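Long-range contacts in polygalacturonase (Pectobacterium carotovorum subsp. carotovorum, PDB 1BHE), which hydrolyses the alpha-1,4-linked galacturonan backbone of pectin within the chain, and so takes part in maceration and soft rot of plant tissue: residues A[72-77]-A[118-123]; A[151-156]-A[171-176]; A[24-29]-A[52-57]; A[162-167]-A[188-193]; A[41-46]-A[64-69]. All coordinates share one frame; numbering follows the deposited sequence.

Interaction 1 of 5, residues A[72-77]-A[118-123]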
# COMPACT_ATOMS: atom_id res chain seq x y z
N THR A 72 14.34 -10.02 -12.51
CA THR A 72 13.98 -8.75 -11.88
C THR A 72 13.58 -7.72 -12.93
O THR A 72 14.29 -7.56 -13.93
CB THR A 72 15.16 -8.20 -11.06
OG1 THR A 72 15.57 -9.17 -10.08
CG2 THR A 72 14.79 -6.91 -10.34
N LEU A 73 12.45 -7.06 -12.72
CA LEU A 73 12.07 -5.91 -13.56
C LEU A 73 12.48 -4.71 -12.70
O LEU A 73 11.88 -4.50 -11.63
CB LEU A 73 10.59 -5.94 -13.88
CG LEU A 73 9.98 -4.69 -14.54
CD1 LEU A 73 10.61 -4.43 -15.90
CD2 LEU A 73 8.47 -4.83 -14.68
N ARG A 74 13.51 -4.00 -13.10
CA ARG A 74 14.06 -2.90 -12.33
C ARG A 74 13.87 -1.52 -12.92
O ARG A 74 14.16 -1.28 -14.09
CB ARG A 74 15.57 -3.18 -12.17
CG ARG A 74 16.34 -2.24 -11.25
CD ARG A 74 17.81 -2.66 -11.16
NE ARG A 74 17.93 -3.89 -10.37
CZ ARG A 74 18.92 -4.77 -10.46
NH1 ARG A 74 19.92 -4.61 -11.31
NH2 ARG A 74 18.89 -5.85 -9.69
N ALA A 75 13.38 -0.61 -12.08
CA ALA A 75 13.14 0.77 -12.49
C ALA A 75 14.46 1.53 -12.65
O ALA A 75 15.29 1.52 -11.74
CB ALA A 75 12.23 1.47 -11.49
N VAL A 76 14.65 2.17 -13.80
CA VAL A 76 15.90 2.89 -14.02
C VAL A 76 16.07 3.98 -12.97
O VAL A 76 15.10 4.61 -12.54
CB VAL A 76 16.02 3.48 -15.44
CG1 VAL A 76 16.04 2.35 -16.46
CG2 VAL A 76 14.88 4.44 -15.76
N ASN A 77 17.30 4.18 -12.53
CA ASN A 77 17.63 5.19 -11.53
C ASN A 77 17.90 6.53 -12.22
O ASN A 77 19.01 7.07 -12.23
CB ASN A 77 18.82 4.76 -10.68
CG ASN A 77 20.10 4.49 -11.44
OD1 ASN A 77 20.08 3.99 -12.57
ND2 ASN A 77 21.25 4.82 -10.86
N THR A 118 10.75 -10.53 -9.28
CA THR A 118 10.79 -9.31 -8.49
C THR A 118 10.66 -8.03 -9.31
O THR A 118 11.15 -7.93 -10.43
CB THR A 118 12.18 -9.27 -7.80
OG1 THR A 118 12.30 -10.43 -6.96
CG2 THR A 118 12.38 -8.03 -6.96
N ILE A 119 10.03 -7.03 -8.70
CA ILE A 119 9.96 -5.68 -9.24
C ILE A 119 10.76 -4.83 -8.24
O ILE A 119 10.44 -4.81 -7.05
CB ILE A 119 8.54 -5.13 -9.39
CG1 ILE A 119 7.75 -6.01 -10.36
CG2 ILE A 119 8.58 -3.68 -9.87
CD1 ILE A 119 6.28 -5.68 -10.49
N ASP A 120 11.85 -4.23 -8.71
CA ASP A 120 12.75 -3.45 -7.87
C ASP A 120 12.73 -1.97 -8.26
O ASP A 120 13.08 -1.62 -9.38
CB ASP A 120 14.16 -4.01 -8.02
CG ASP A 120 15.26 -3.26 -7.29
OD1 ASP A 120 14.99 -2.37 -6.47
OD2 ASP A 120 16.44 -3.60 -7.56
N GLY A 121 12.35 -1.13 -7.30
CA GLY A 121 12.26 0.30 -7.56
C GLY A 121 13.57 1.07 -7.44
O GLY A 121 13.63 2.25 -7.80
N GLN A 122 14.61 0.47 -6.88
CA GLN A 122 15.89 1.16 -6.68
C GLN A 122 15.69 2.46 -5.91
O GLN A 122 16.28 3.49 -6.25
CB GLN A 122 16.56 1.47 -8.02
CG GLN A 122 16.89 0.28 -8.89
CD GLN A 122 18.13 0.52 -9.74
OE1 GLN A 122 19.24 0.22 -9.30
NE2 GLN A 122 17.97 1.10 -10.92
N GLY A 123 14.89 2.43 -4.85
CA GLY A 123 14.61 3.61 -4.04
C GLY A 123 15.88 4.21 -3.44
O GLY A 123 15.97 5.43 -3.29
O HOH W 1 17.42 -6.14 -7.39
O HOH W 2 14.54 4.05 -9.76
O HOH W 3 20.08 1.17 -13.26
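Arg74 and Asp120 lie side by side on one face of two parallel strands, 72-75 and 118-120, and their charged ends pair at the edge of the guanidinium. Arg74 NE donates to Asp120 OD2 at 3.2 Å in a bent bond (144°) that arrives from above the carboxylate plane, the two flat groups being 80° apart. A water completes the pairing, accepting from Arg74 NH2 and donating to the same OD2. Asp120 OD1 accepts from Gln122 N at 2.9 Å, an Asx turn that carries the chain out of the strand. The strands belong to neighbouring coils of the right-handed parallel beta-helix of family 28, and their backbones are satisfied in the usual parallel way: Leu73 N to Thr118 O, Asp120 N to Leu73 O and Ala75 N to Asp120 O. At the end of strand 72-75 the Gln122 side chain takes the next carbonyl: Gln122 NE2 donates to Ala75 O at 2.8 Å, nearly straight at 171°, while Gln122 CG lies 3.5 Å from Arg74 CG. Gln122 NE2 also donates to a water, which in turn donates to Asn77 OD1; Asn77 ND2 is held by Lys126 O. Leu73 and Ile119, both apolar, turn to the opposite, buried face.

Interaction 2 of 5, residues A[151-156]-A[171-176]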
# COMPACT_ATOMS: atom_id res chain seq x y z
N PRO A 151 8.60 8.29 -7.98
CA PRO A 151 7.70 7.32 -8.57
C PRO A 151 7.16 6.23 -7.66
O PRO A 151 7.89 5.58 -6.90
CB PRO A 151 8.51 6.68 -9.69
CG PRO A 151 9.90 7.16 -9.59
CD PRO A 151 9.99 8.15 -8.47
N ARG A 152 5.86 5.98 -7.74
CA ARG A 152 5.24 4.80 -7.13
C ARG A 152 5.56 3.57 -7.97
O ARG A 152 5.79 3.73 -9.18
CB ARG A 152 3.71 4.97 -7.05
CG ARG A 152 3.31 6.01 -6.01
CD ARG A 152 1.81 6.28 -6.08
NE ARG A 152 1.39 7.16 -4.97
CZ ARG A 152 0.20 7.74 -4.90
NH1 ARG A 152 -0.70 7.57 -5.86
NH2 ARG A 152 -0.08 8.52 -3.86
N LEU A 153 5.58 2.38 -7.38
CA LEU A 153 5.88 1.18 -8.15
C LEU A 153 4.71 0.77 -9.04
O LEU A 153 4.85 0.58 -10.25
CB LEU A 153 6.22 -0.00 -7.27
CG LEU A 153 7.64 -0.32 -6.85
CD1 LEU A 153 7.69 -1.77 -6.35
CD2 LEU A 153 8.70 -0.10 -7.92
N ILE A 154 3.54 0.58 -8.43
CA ILE A 154 2.37 0.12 -9.18
C ILE A 154 1.21 1.08 -8.88
O ILE A 154 0.86 1.23 -7.72
CB ILE A 154 1.99 -1.32 -8.79
CG1 ILE A 154 3.02 -2.34 -9.30
CG2 ILE A 154 0.61 -1.72 -9.30
CD1 ILE A 154 2.92 -3.67 -8.57
N GLN A 155 0.66 1.69 -9.91
CA GLN A 155 -0.46 2.62 -9.77
C GLN A 155 -1.63 2.12 -10.60
O GLN A 155 -1.52 1.95 -11.82
CB GLN A 155 -0.02 4.01 -10.23
CG GLN A 155 -1.14 5.04 -10.26
CD GLN A 155 -1.51 5.57 -8.89
OE1 GLN A 155 -0.67 5.82 -8.03
NE2 GLN A 155 -2.81 5.75 -8.68
N ILE A 156 -2.75 1.81 -9.96
CA ILE A 156 -3.92 1.26 -10.64
C ILE A 156 -5.11 2.21 -10.47
O ILE A 156 -5.50 2.50 -9.35
CB ILE A 156 -4.28 -0.13 -10.09
CG1 ILE A 156 -3.07 -1.08 -10.12
CG2 ILE A 156 -5.43 -0.72 -10.88
CD1 ILE A 156 -3.11 -2.12 -9.02
N ASN A 171 12.24 -2.18 -2.56
CA ASN A 171 12.85 -0.86 -2.64
C ASN A 171 12.05 0.15 -3.45
O ASN A 171 12.58 0.82 -4.34
CB ASN A 171 14.26 -1.02 -3.22
CG ASN A 171 15.09 -2.03 -2.45
OD1 ASN A 171 15.02 -2.07 -1.22
ND2 ASN A 171 15.86 -2.84 -3.16
N SER A 172 10.77 0.34 -3.11
CA SER A 172 9.94 1.30 -3.83
C SER A 172 10.31 2.72 -3.47
O SER A 172 10.44 3.08 -2.30
CB SER A 172 8.46 1.02 -3.52
OG SER A 172 7.64 1.91 -4.24
N PRO A 173 10.46 3.58 -4.47
CA PRO A 173 10.76 4.99 -4.26
C PRO A 173 9.65 5.70 -3.51
O PRO A 173 9.91 6.58 -2.69
CB PRO A 173 10.95 5.56 -5.66
CG PRO A 173 11.18 4.37 -6.54
CD PRO A 173 10.33 3.28 -5.91
N ASN A 174 8.40 5.33 -3.78
CA ASN A 174 7.23 5.91 -3.13
C ASN A 174 6.31 4.76 -2.70
O ASN A 174 6.85 3.70 -2.35
CB ASN A 174 6.57 6.88 -4.10
CG ASN A 174 5.56 7.87 -3.59
OD1 ASN A 174 4.51 7.51 -3.06
ND2 ASN A 174 5.84 9.16 -3.79
N PHE A 175 5.00 4.94 -2.68
CA PHE A 175 4.12 3.83 -2.30
C PHE A 175 4.35 2.65 -3.24
O PHE A 175 4.62 2.87 -4.42
CB PHE A 175 2.66 4.28 -2.31
CG PHE A 175 2.30 5.38 -1.35
CD1 PHE A 175 3.20 5.92 -0.46
CD2 PHE A 175 0.99 5.85 -1.34
CE1 PHE A 175 2.83 6.93 0.41
CE2 PHE A 175 0.61 6.85 -0.46
CZ PHE A 175 1.53 7.40 0.41
N HIS A 176 4.23 1.42 -2.74
CA HIS A 176 4.44 0.24 -3.57
C HIS A 176 3.26 -0.03 -4.49
O HIS A 176 3.43 -0.20 -5.70
CB HIS A 176 4.69 -1.01 -2.71
CG HIS A 176 5.98 -1.00 -1.95
ND1 HIS A 176 6.20 -0.19 -0.86
CD2 HIS A 176 7.11 -1.72 -2.13
CE1 HIS A 176 7.42 -0.41 -0.39
NE2 HIS A 176 8.00 -1.33 -1.14
O HOH W 4 2.55 9.31 -2.68
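Where the chain leaves strand 167-170 of the beta-helix and turns toward strand 177-180, its corner loop 171-176 packs on the run that leads into strand 154-157, one coil earlier. Arg152 and Phe175 lie side by side and point the same way, with the guanidinium and the ring only 14° from parallel and Arg152 NH2 3.8 Å from Phe175 CD2. Because the arginine is extended from CG to NE, its flat end is carried alongside the aromatic one. Arg152 NH1 donates to Gln155 OE1 at 2.8 Å, almost in the guanidinium plane, which limits rotation of the group. Arg152 NH2 donates a hydrogen bond to a water that lies over the centre of the Phe175 ring and donates in turn to Asn174 OD1. Asn174 OD1 also accepts from Phe175 N, on an in-plane lone pair, at 2.6 Å, so Asn174 shapes the turn as well as facing the arginine. The backbones join through Leu153 N to Phe175 O, 3.2 Å, and Ile154 N to His176 O, 2.8 Å. Nearby, Leu153 CG rests 3.4 Å from Ser172 OG, whose hydroxyl bonds to Asn174 O, and Pro173 CB meets Pro151 CD at 3.9 Å, rigid rings suited to a fixed turn. The Phe175 side chain lies about 6 Å from that of Asp223, the predicted proton donor; a positive charge set beside this ring would probably make the local field more favourable to anionic groups, such as those of a galacturonan.

Interaction 3 of 5, residues A[24-29]-A[52-57]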
# COMPACT_ATOMS: atom_id res chain seq x y z
N THR A 24 18.41 -1.23 -22.57
CA THR A 24 17.21 -0.66 -21.94
C THR A 24 15.99 -1.37 -22.51
O THR A 24 15.87 -1.49 -23.73
CB THR A 24 17.15 0.85 -22.16
OG1 THR A 24 18.18 1.47 -21.37
CG2 THR A 24 15.81 1.45 -21.77
N ALA A 25 15.10 -1.87 -21.66
CA ALA A 25 13.96 -2.66 -22.10
C ALA A 25 12.62 -1.96 -22.22
O ALA A 25 11.67 -2.61 -22.67
CB ALA A 25 13.80 -3.82 -21.11
N THR A 26 12.50 -0.69 -21.87
CA THR A 26 11.20 -0.02 -21.88
C THR A 26 10.35 -0.26 -23.11
O THR A 26 9.22 -0.77 -23.02
CB THR A 26 11.37 1.50 -21.67
OG1 THR A 26 12.41 1.69 -20.69
CG2 THR A 26 10.07 2.12 -21.19
N SER A 27 10.83 0.14 -24.29
CA SER A 27 10.02 0.03 -25.50
C SER A 27 9.83 -1.42 -25.93
O SER A 27 8.78 -1.73 -26.50
CB SER A 27 10.60 0.89 -26.63
OG SER A 27 11.97 0.57 -26.82
N THR A 28 10.78 -2.30 -25.65
CA THR A 28 10.63 -3.72 -25.99
C THR A 28 9.48 -4.32 -25.18
O THR A 28 8.63 -5.03 -25.73
CB THR A 28 11.91 -4.53 -25.80
OG1 THR A 28 12.28 -4.58 -24.42
CG2 THR A 28 13.06 -3.90 -26.58
N ILE A 29 9.41 -4.01 -23.89
CA ILE A 29 8.32 -4.51 -23.05
C ILE A 29 6.99 -3.87 -23.44
O ILE A 29 5.97 -4.55 -23.57
CB ILE A 29 8.62 -4.29 -21.56
CG1 ILE A 29 9.86 -5.07 -21.13
CG2 ILE A 29 7.42 -4.72 -20.71
CD1 ILE A 29 10.36 -4.75 -19.73
N PHE A 52 15.58 -6.81 -16.37
CA PHE A 52 14.97 -5.94 -17.37
C PHE A 52 15.00 -4.51 -16.79
O PHE A 52 14.34 -4.26 -15.78
CB PHE A 52 13.54 -6.34 -17.70
CG PHE A 52 13.39 -7.59 -18.51
CD1 PHE A 52 13.28 -8.82 -17.89
CD2 PHE A 52 13.34 -7.53 -19.89
CE1 PHE A 52 13.14 -9.98 -18.63
CE2 PHE A 52 13.20 -8.69 -20.65
CZ PHE A 52 13.09 -9.91 -20.01
N LEU A 53 15.79 -3.64 -17.39
CA LEU A 53 15.91 -2.26 -16.92
C LEU A 53 14.95 -1.40 -17.72
O LEU A 53 15.04 -1.36 -18.95
CB LEU A 53 17.36 -1.80 -17.07
CG LEU A 53 17.86 -0.64 -16.19
CD1 LEU A 53 17.61 -0.90 -14.71
CD2 LEU A 53 19.34 -0.40 -16.44
N SER A 54 14.00 -0.75 -17.06
CA SER A 54 12.97 -0.01 -17.78
C SER A 54 12.48 1.25 -17.06
O SER A 54 12.60 1.40 -15.85
CB SER A 54 11.77 -0.97 -17.94
OG SER A 54 10.62 -0.34 -18.47
N GLY A 55 11.86 2.12 -17.85
CA GLY A 55 11.19 3.31 -17.34
C GLY A 55 9.70 2.97 -17.29
O GLY A 55 9.31 1.80 -17.37
N PRO A 56 8.85 3.98 -17.17
CA PRO A 56 7.42 3.80 -17.07
C PRO A 56 6.81 2.89 -18.12
O PRO A 56 7.09 3.01 -19.31
CB PRO A 56 6.86 5.22 -17.23
CG PRO A 56 7.93 6.09 -16.66
CD PRO A 56 9.23 5.41 -17.03
N LEU A 57 5.95 1.99 -17.67
CA LEU A 57 5.23 1.06 -18.51
C LEU A 57 3.73 1.23 -18.29
O LEU A 57 3.30 1.56 -17.19
CB LEU A 57 5.62 -0.39 -18.19
CG LEU A 57 7.08 -0.79 -18.36
CD1 LEU A 57 7.38 -2.14 -17.71
CD2 LEU A 57 7.46 -0.82 -19.84
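Thr26, the first residue of helix 26-33, leans its whole side chain on the turn that follows strand residues 52-54. Thr26 CB lies 3.8 Å from Ser54 OG. At the branch the two arms part: Thr26 OG1, anti to the carbonyl carbon (chi1 -39°), accepts the N-H of Gly55 at 2.9 Å and 164°, while the methyl CG2 reaches Pro56 O at 3.6 Å. Threonine suits the place because OG1 can take Gly55 N while the methyl also lies near the apolar Leu57 CD2. Ser54 OG donates to Gly55 O, whereas Thr26 N is buried without a partner. Just before the helix, Ala25 N bonds to Leu53 O at 2.8 Å, and its small CB sits at the edge of the Phe52 ring, in plane with it. A turn further on, Ile29 sends CD1 to Phe52 CD2 (4.1 Å) and CG2 to Leu57 CD1, crossing that leucine at about a right angle. The helix thus covers the end of the beta-helix, with Ile29 also touching Leu18 of strand 14-19 and Leu73 of strand 72-75.

Interaction 4 of 5, residues A[162-167]-A[188-193]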
# COMPACT_ATOMS: atom_id res chain seq x y z
N PHE A 162 -8.48 -6.45 -10.69
CA PHE A 162 -7.04 -6.45 -10.93
C PHE A 162 -6.42 -7.49 -10.00
O PHE A 162 -6.87 -7.62 -8.86
CB PHE A 162 -6.43 -5.07 -10.63
CG PHE A 162 -4.98 -4.95 -11.05
CD1 PHE A 162 -3.96 -5.36 -10.22
CD2 PHE A 162 -4.67 -4.45 -12.30
CE1 PHE A 162 -2.63 -5.27 -10.63
CE2 PHE A 162 -3.35 -4.36 -12.72
CZ PHE A 162 -2.33 -4.77 -11.89
N THR A 163 -5.40 -8.21 -10.45
CA THR A 163 -4.77 -9.25 -9.64
C THR A 163 -3.28 -8.99 -9.46
O THR A 163 -2.59 -8.67 -10.43
CB THR A 163 -4.92 -10.64 -10.32
OG1 THR A 163 -6.31 -10.98 -10.39
CG2 THR A 163 -4.18 -11.72 -9.53
N LEU A 164 -2.78 -9.16 -8.25
CA LEU A 164 -1.37 -9.05 -7.90
C LEU A 164 -1.02 -10.38 -7.21
O LEU A 164 -1.51 -10.59 -6.10
CB LEU A 164 -1.13 -7.93 -6.91
CG LEU A 164 0.05 -6.98 -6.99
CD1 LEU A 164 0.47 -6.51 -5.60
CD2 LEU A 164 1.24 -7.50 -7.77
N TYR A 165 -0.26 -11.25 -7.87
CA TYR A 165 -0.05 -12.58 -7.29
C TYR A 165 1.36 -13.14 -7.30
O TYR A 165 2.03 -13.08 -8.32
CB TYR A 165 -0.92 -13.54 -8.14
CG TYR A 165 -0.82 -15.00 -7.76
CD1 TYR A 165 -1.21 -15.46 -6.51
CD2 TYR A 165 -0.33 -15.93 -8.68
CE1 TYR A 165 -1.12 -16.81 -6.18
CE2 TYR A 165 -0.25 -17.27 -8.37
CZ TYR A 165 -0.64 -17.70 -7.11
OH TYR A 165 -0.55 -19.05 -6.80
N ASN A 166 1.72 -13.79 -6.19
CA ASN A 166 2.97 -14.55 -6.13
C ASN A 166 4.13 -13.74 -6.66
O ASN A 166 4.81 -14.19 -7.57
CB ASN A 166 2.72 -15.81 -6.96
CG ASN A 166 3.80 -16.87 -6.90
OD1 ASN A 166 4.52 -16.98 -5.90
ND2 ASN A 166 3.94 -17.64 -7.98
N VAL A 167 4.39 -12.55 -6.12
CA VAL A 167 5.45 -11.68 -6.62
C VAL A 167 6.11 -10.87 -5.53
O VAL A 167 5.50 -10.60 -4.49
CB VAL A 167 4.78 -10.78 -7.69
CG1 VAL A 167 3.71 -9.90 -7.06
CG2 VAL A 167 5.79 -9.93 -8.44
N TRP A 188 -2.39 -11.51 -3.45
CA TRP A 188 -2.28 -12.83 -2.81
C TRP A 188 -0.86 -13.34 -2.96
O TRP A 188 -0.30 -13.27 -4.05
CB TRP A 188 -3.28 -13.76 -3.48
CG TRP A 188 -3.51 -15.10 -2.87
CD1 TRP A 188 -2.58 -16.06 -2.58
CD2 TRP A 188 -4.78 -15.65 -2.49
NE1 TRP A 188 -3.20 -17.17 -2.04
CE2 TRP A 188 -4.55 -16.94 -1.97
CE3 TRP A 188 -6.10 -15.17 -2.55
CZ2 TRP A 188 -5.58 -17.75 -1.51
CZ3 TRP A 188 -7.12 -15.97 -2.08
CH2 TRP A 188 -6.85 -17.26 -1.58
N LYS A 189 -0.23 -13.76 -1.87
CA LYS A 189 1.18 -14.17 -1.93
C LYS A 189 2.05 -13.05 -2.46
O LYS A 189 2.99 -13.26 -3.23
CB LYS A 189 1.35 -15.47 -2.72
CG LYS A 189 1.08 -16.69 -1.84
CD LYS A 189 0.94 -17.97 -2.65
CE LYS A 189 0.72 -19.18 -1.75
NZ LYS A 189 0.35 -20.39 -2.56
N THR A 190 1.77 -11.82 -2.03
CA THR A 190 2.55 -10.66 -2.44
C THR A 190 3.59 -10.40 -1.35
O THR A 190 3.22 -10.34 -0.18
CB THR A 190 1.68 -9.40 -2.63
OG1 THR A 190 0.85 -9.57 -3.79
CG2 THR A 190 2.52 -8.16 -2.84
N THR A 191 4.85 -10.30 -1.74
CA THR A 191 5.90 -9.98 -0.77
C THR A 191 6.37 -8.55 -1.01
O THR A 191 6.68 -8.21 -2.14
CB THR A 191 7.09 -10.95 -0.87
OG1 THR A 191 6.61 -12.25 -0.48
CG2 THR A 191 8.22 -10.55 0.07
N ILE A 192 6.37 -7.73 0.03
CA ILE A 192 6.85 -6.35 -0.06
C ILE A 192 8.01 -6.20 0.94
O ILE A 192 7.84 -6.51 2.12
CB ILE A 192 5.77 -5.30 0.22
CG1 ILE A 192 4.87 -5.13 -1.01
CG2 ILE A 192 6.34 -3.94 0.61
CD1 ILE A 192 3.51 -4.54 -0.69
N LYS A 193 9.16 -5.72 0.46
CA LYS A 193 10.31 -5.55 1.34
C LYS A 193 11.10 -4.29 0.97
O LYS A 193 11.74 -4.19 -0.07
CB LYS A 193 11.22 -6.77 1.34
CG LYS A 193 12.37 -6.72 2.33
CD LYS A 193 11.93 -6.53 3.78
CE LYS A 193 13.15 -6.47 4.69
NZ LYS A 193 12.79 -6.52 6.13
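Tyr165 and Trp188 stand side by side at a corner shared by two successive coils of the right-handed parallel beta-helix, where both passes of the chain bend from one face to the next, at Asn166 and at Lys189. Backbone bonds come first. Trp188 N donates to Leu164 O and Asn166 N to Trp188 O; past the bend Val167 N reaches Lys189 O by a longer bond of 3.3 Å, bent to 136°, before Thr191 N to Val167 O restores a nearly straight one of 2.8 Å. Asn166 and Lys189 both have positive phi and psi, a left-handed conformation that asparagine adopts readily, so the two passes turn in step.

Aromatic contacts form the second group. Both side chains have CG anti to the backbone N (Tyr165 chi1 178°), which starts them off in the same direction, and the edge of the tyrosine faces the five-membered ring of the tryptophan in an offset edge-to-face pair with planes at 62°. Between the rings, Tyr165 CE1 lies 4.0 Å from Trp188 CD1. Asn166 CB covers one face of the phenol ring, over its centre. The polar ends answer to the N-terminal region: Tyr165 OH bonds to Glu8, and Lys189 NZ forms a salt bridge with the same carboxylate.

Apolar packing on the inward side is left to Leu164, which crosses Thr190 at about a right angle, Leu164 CD1 lying 3.8 Å from the Thr190 methyl CG2; the same CD1 is in plain contact with Thr190 OG1 at 3.6 Å.

Interaction 5 of 5, residues A[41-46]-A[64-69]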
# COMPACT_ATOMS: atom_id res chain seq x y z
N ALA A 41 -0.34 -13.05 -20.71
CA ALA A 41 0.64 -12.15 -20.12
C ALA A 41 1.95 -12.09 -20.91
O ALA A 41 2.31 -13.06 -21.56
CB ALA A 41 0.98 -12.66 -18.72
N VAL A 42 2.62 -10.95 -20.80
CA VAL A 42 3.95 -10.80 -21.41
C VAL A 42 4.87 -11.46 -20.38
O VAL A 42 4.80 -11.09 -19.21
CB VAL A 42 4.34 -9.35 -21.66
CG1 VAL A 42 5.83 -9.16 -21.94
CG2 VAL A 42 3.51 -8.82 -22.83
N ARG A 43 5.65 -12.45 -20.81
CA ARG A 43 6.52 -13.18 -19.89
C ARG A 43 7.95 -12.66 -19.94
O ARG A 43 8.54 -12.52 -21.01
CB ARG A 43 6.48 -14.68 -20.22
CG ARG A 43 7.33 -15.54 -19.30
CD ARG A 43 7.20 -17.03 -19.56
NE ARG A 43 8.13 -17.79 -18.73
CZ ARG A 43 8.48 -19.07 -18.88
NH1 ARG A 43 7.94 -19.81 -19.84
NH2 ARG A 43 9.35 -19.62 -18.05
N LEU A 44 8.51 -12.35 -18.78
CA LEU A 44 9.86 -11.83 -18.64
C LEU A 44 10.78 -12.93 -18.11
O LEU A 44 10.71 -13.33 -16.95
CB LEU A 44 9.84 -10.62 -17.70
CG LEU A 44 9.72 -9.21 -18.26
CD1 LEU A 44 8.97 -9.07 -19.56
CD2 LEU A 44 9.09 -8.29 -17.20
N SER A 45 11.60 -13.45 -19.01
CA SER A 45 12.53 -14.53 -18.70
C SER A 45 13.99 -14.07 -18.83
O SER A 45 14.29 -12.99 -19.33
CB SER A 45 12.29 -15.70 -19.66
OG SER A 45 10.99 -16.24 -19.49
N ALA A 46 14.89 -14.92 -18.34
CA ALA A 46 16.31 -14.61 -18.38
C ALA A 46 16.90 -14.81 -19.78
O ALA A 46 16.45 -15.65 -20.55
CB ALA A 46 17.06 -15.53 -17.42
N SER A 64 -1.63 -8.89 -18.85
CA SER A 64 -0.90 -9.03 -17.60
C SER A 64 0.61 -9.08 -17.84
O SER A 64 1.10 -9.20 -18.96
CB SER A 64 -1.32 -10.33 -16.90
OG SER A 64 -2.69 -10.32 -16.51
N LEU A 65 1.35 -9.01 -16.74
CA LEU A 65 2.80 -9.11 -16.74
C LEU A 65 3.16 -10.34 -15.90
O LEU A 65 2.60 -10.52 -14.81
CB LEU A 65 3.50 -7.91 -16.12
CG LEU A 65 4.31 -6.94 -16.97
CD1 LEU A 65 5.12 -6.02 -16.06
CD2 LEU A 65 5.21 -7.62 -17.98
N LEU A 66 4.07 -11.14 -16.40
CA LEU A 66 4.54 -12.34 -15.71
C LEU A 66 6.06 -12.29 -15.62
O LEU A 66 6.73 -12.12 -16.64
CB LEU A 66 4.10 -13.58 -16.49
CG LEU A 66 4.74 -14.91 -16.09
CD1 LEU A 66 4.49 -15.20 -14.62
CD2 LEU A 66 4.21 -16.04 -16.97
N ILE A 67 6.59 -12.33 -14.40
CA ILE A 67 8.04 -12.22 -14.19
C ILE A 67 8.57 -13.54 -13.62
O ILE A 67 8.11 -13.99 -12.57
CB ILE A 67 8.39 -11.08 -13.22
CG1 ILE A 67 7.62 -9.81 -13.56
CG2 ILE A 67 9.89 -10.79 -13.21
CD1 ILE A 67 7.72 -8.71 -12.53
N ASP A 68 9.47 -14.20 -14.32
CA ASP A 68 9.97 -15.50 -13.90
C ASP A 68 10.76 -15.48 -12.59
O ASP A 68 11.37 -14.49 -12.21
CB ASP A 68 10.91 -16.07 -14.97
CG ASP A 68 10.25 -16.62 -16.20
OD1 ASP A 68 9.01 -16.55 -16.36
OD2 ASP A 68 10.99 -17.15 -17.07
N LYS A 69 10.81 -16.64 -11.93
CA LYS A 69 11.64 -16.83 -10.75
C LYS A 69 13.07 -16.39 -11.10
O LYS A 69 13.55 -16.68 -12.19
CB LYS A 69 11.72 -18.28 -10.28
CG LYS A 69 10.48 -19.13 -10.44
CD LYS A 69 10.29 -20.07 -9.25
CE LYS A 69 8.96 -20.80 -9.30
NZ LYS A 69 8.41 -21.04 -7.93
O HOH W 5 13.73 -17.22 -16.78
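Ser64 opens the pairing against Ala41: Ser64 O takes Val42 N at 3.0 Å, and Ser64 CB lies 3.7 Å from Ala41 CB, small side chains, consistent with the close 4.3 Å spacing of the Ser64 and Ala41 CA atoms. Leu65 turns to the other face, where Leu65 CD2 meets Leu44 CD2 at 4.0 Å and also lies near Val42 CB, branched apolar groups filling the interior of the beta-helix. Leu66 is back on the first face. Leu66 N donates to Val42 O, and Leu66 O accepts from Leu44 N. Leu66 CD2 runs beside the aliphatic part of Arg43, 3.9 Å from Arg43 CG. Ile67 faces inward again, with CG1 near Leu44 CD2. Asp68 follows the end of the strand: its N bonds to Leu44 O, and its carboxylate is gripped side-on by Arg43. The arginine, extended from CG to NE, brings Arg43 NE to the syn lone pair of Asp68 OD1 at 2.8 Å (167°), and Arg43 NH2 reaches Asp68 OD2 at 3.1 Å from above the carboxylate plane. From the opposite face of that plane Ser45 OG donates to Asp68 OD2 at 2.6 Å, and a water held by Ala46 N donates to it as well. Several donors on a carboxylate would be expected to stabilise its ionised form. Strand 41-45 is flanked by strand 14-19 and strand 64-67 by strand 112-114, while Val42 packs against Ala32 and Leu33 of helix 26-33.

How the interactions relate
From the N terminus, interaction 3 opens first, at the helix that caps the beta-helix, and closes on strand 51-58. Interaction 5 starts within that loop and ends beyond it, so the two cross, and Phe52 of one lies against Leu44 and Ser45 of the other. Interaction 1 follows in series: strand 72-75 bonds to Phe52, and Leu73 and Ile119 pack on Leu65 and Ile67 of interaction 5. One coil on, interactions 2 and 4 cross, joined by a probable backbone hydrogen bond from Asn171 to Lys193 and by Ile156 against Phe162. Another, Gly123 N to Asn171 O, ties interaction 1 to interaction 2. Interactions 3, 5, 1 and 2 thus link the capped end to the loop near the predicted active site, with interaction 4 attached through 2.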